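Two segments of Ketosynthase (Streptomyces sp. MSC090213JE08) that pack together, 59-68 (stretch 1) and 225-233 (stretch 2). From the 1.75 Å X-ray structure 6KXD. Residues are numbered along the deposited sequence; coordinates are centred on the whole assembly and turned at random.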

# COMPACT_ATOMS: atom_id res chain seq x y z
N LEU B 59 17.65 -8.30 22.36
CA LEU B 59 17.67 -8.20 20.90
C LEU B 59 18.58 -9.28 20.34
O LEU B 59 19.48 -9.73 21.04
CB LEU B 59 18.19 -6.82 20.46
CG LEU B 59 17.30 -5.63 20.78
CD1 LEU B 59 18.07 -4.34 20.60
CD2 LEU B 59 16.04 -5.63 19.93
N PRO B 60 18.42 -9.67 19.06
CA PRO B 60 19.27 -10.70 18.46
C PRO B 60 20.72 -10.22 18.30
O PRO B 60 21.60 -11.03 18.10
CB PRO B 60 18.67 -11.00 17.08
CG PRO B 60 17.50 -10.04 16.90
CD PRO B 60 17.42 -9.15 18.13
N SER B 61 20.91 -8.91 18.32
CA SER B 61 22.17 -8.27 18.25
C SER B 61 22.12 -7.00 19.08
O SER B 61 21.07 -6.32 19.15
CB SER B 61 22.55 -7.96 16.83
OG SER B 61 23.74 -7.19 16.81
N SER B 62 23.26 -6.64 19.66
CA SER B 62 23.34 -5.49 20.55
C SER B 62 23.59 -4.23 19.74
O SER B 62 23.36 -3.13 20.22
CB SER B 62 24.43 -5.69 21.58
OG SER B 62 25.67 -5.99 20.95
N ASP B 63 24.13 -4.41 18.52
CA ASP B 63 24.54 -3.32 17.69
C ASP B 63 23.33 -2.89 16.83
O ASP B 63 22.69 -3.74 16.21
CB ASP B 63 25.75 -3.72 16.87
CG ASP B 63 27.02 -3.79 17.70
OD1 ASP B 63 27.05 -3.14 18.77
OD2 ASP B 63 27.98 -4.44 17.25
N VAL B 64 23.05 -1.59 16.83
CA VAL B 64 21.91 -1.03 16.09
C VAL B 64 22.28 0.35 15.54
O VAL B 64 23.07 1.11 16.12
CB VAL B 64 20.62 -0.96 16.94
CG1 VAL B 64 20.14 -2.32 17.40
CG2 VAL B 64 20.75 -0.01 18.11
N CYS B 65 21.63 0.70 14.43
CA CYS B 65 21.76 1.99 13.85
C CYS B 65 20.44 2.73 14.04
O CYS B 65 19.63 2.86 13.11
CB CYS B 65 22.16 1.92 12.38
SG CYS B 65 23.69 1.00 12.11
N THR B 66 20.23 3.19 15.28
CA THR B 66 19.06 3.96 15.61
C THR B 66 19.35 5.43 15.29
O THR B 66 20.52 5.87 15.14
CB THR B 66 18.68 3.80 17.09
OG1 THR B 66 19.91 3.86 17.80
CG2 THR B 66 17.96 2.51 17.42
N VAL B 67 18.27 6.20 15.22
CA VAL B 67 18.36 7.63 15.12
C VAL B 67 18.85 8.15 16.47
O VAL B 67 18.16 7.98 17.44
CB VAL B 67 17.01 8.28 14.76
CG1 VAL B 67 17.16 9.76 14.59
CG2 VAL B 67 16.42 7.70 13.49
N PRO B 68 20.03 8.79 16.55
CA PRO B 68 20.54 9.28 17.83
C PRO B 68 19.72 10.49 18.29
O PRO B 68 19.35 11.34 17.46
CB PRO B 68 21.96 9.69 17.48
CG PRO B 68 21.83 10.20 16.06
CD PRO B 68 20.88 9.20 15.42
N PRO B 225 24.59 -14.17 10.52
CA PRO B 225 24.57 -13.39 11.75
C PRO B 225 23.37 -12.43 11.74
O PRO B 225 22.82 -12.12 10.67
CB PRO B 225 25.91 -12.63 11.75
CG PRO B 225 26.21 -12.47 10.27
CD PRO B 225 25.64 -13.71 9.59
N ALA B 226 22.94 -12.04 12.93
CA ALA B 226 21.84 -11.14 13.08
C ALA B 226 22.23 -9.85 12.37
O ALA B 226 23.31 -9.33 12.60
CB ALA B 226 21.52 -10.93 14.54
N PRO B 227 21.40 -9.34 11.43
CA PRO B 227 21.79 -8.17 10.64
C PRO B 227 21.94 -6.90 11.49
O PRO B 227 21.27 -6.72 12.53
CB PRO B 227 20.66 -8.07 9.60
CG PRO B 227 19.47 -8.71 10.28
CD PRO B 227 20.06 -9.85 11.09
N LEU B 228 22.83 -6.02 11.05
CA LEU B 228 22.87 -4.67 11.55
C LEU B 228 21.64 -3.93 11.00
O LEU B 228 21.52 -3.76 9.78
CB LEU B 228 24.15 -3.98 11.08
CG LEU B 228 24.34 -2.60 11.67
CD1 LEU B 228 24.16 -2.63 13.19
CD2 LEU B 228 25.68 -1.98 11.28
N LEU B 229 20.75 -3.50 11.89
CA LEU B 229 19.48 -2.88 11.45
C LEU B 229 19.55 -1.39 11.74
O LEU B 229 20.01 -0.97 12.79
CB LEU B 229 18.31 -3.53 12.18
CG LEU B 229 18.04 -4.98 11.80
CD1 LEU B 229 16.98 -5.60 12.69
CD2 LEU B 229 17.63 -5.08 10.33
N GLY B 230 18.99 -0.63 10.81
CA GLY B 230 18.87 0.81 10.95
C GLY B 230 17.42 1.21 10.82
O GLY B 230 16.49 0.38 10.72
N GLU B 231 17.20 2.51 10.87
CA GLU B 231 15.87 2.98 10.83
C GLU B 231 15.88 4.41 10.30
O GLU B 231 16.91 5.11 10.33
CB GLU B 231 15.24 2.94 12.22
CG GLU B 231 15.96 3.83 13.20
CD GLU B 231 15.23 4.14 14.51
OE1 GLU B 231 14.07 3.74 14.63
OE2 GLU B 231 15.84 4.77 15.39
N GLY B 232 14.68 4.88 10.01
CA GLY B 232 14.47 6.23 9.85
C GLY B 232 13.48 6.49 8.74
O GLY B 232 12.69 5.64 8.35
N CYS B 233 13.54 7.71 8.20
CA CYS B 233 12.65 8.11 7.14
C CYS B 233 13.35 9.11 6.23
O CYS B 233 14.00 10.04 6.68
CB CYS B 233 11.38 8.76 7.69
SG CYS B 233 10.25 9.46 6.45

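Side chains can complete what a loosely paired backbone begins, and these two segments of a ketosynthase make a compact example. Separated by more than 160 residues in the chain, they run side by side with end-to-end directions only 20° apart and bury 490 Å² between them. The backbone pairing is loose, yet one strong bond anchors it: Cys65 N donates to Leu229 O at 2.8 Å, with a nearly straight angle of 166° at the hydrogen. One step on, Gly230 CA lies 3.1 Å from Cys65 O in a CA-H...O contact. The CA atoms of Cys65 and Gly230 are just 4.3 Å apart, and with glycine on one side the two backbones lie this close with no side chain from Gly230 beside them.

Beyond this point a side chain takes over the role of acceptor. Glu231 leaves the backbone sideways, but its p chi1 and t chi2 carry the extended chain toward the other stretch, where OE2 accepts a hydrogen bond from Val67 N at 2.8 Å and 171°. A carboxylate oxygen thus receives an amide hydrogen much as a strand carbonyl would. Both carboxylate oxygens also have hydrogen-bonding partners elsewhere in the structure, which helps explain how a charged group is accommodated in a buried position. Val67, with chi1 t, places CG2 3.5 Å from Glu231 OE2, so the carboxylate meets a methyl group as well as an amide. The next residue, Gly232, has backbone angles (142°/-158°) that by themselves call for glycine, since a CB would be jammed against the preceding carbonyl oxygen.

Toward the start of both stretches the side-chain contacts are largely apolar, though methyls also rest on backbone carbonyls. Leu228 also starts out sideways, and its t, p rotamer brings its end nearer: CD2 packs 3.7 Å from Cys65 SG, while CD1 lies 3.5 Å from Asp63 O. The m rotamer of Cys65 sets its sulfur against this leucine, a pairing suited to a polarizable, weakly polar atom. Val64 and Leu229, both m at chi1, direct their side chains to the other face of the sheet from Cys65. Farther back, the methyl of Ala226 points toward the first stretch, its CB lying 3.8 Å from Pro60 CB and 3.9 Å from Ser61 CB. Ser61 adopts t, and its OG accepts a long hydrogen bond from Asp63 N at 3.3 Å, tying its hydroxyl to its own stretch while its CB faces the alanine. The general lesson is that rotamers can extend a pairing beyond the reach of regular backbone bonding.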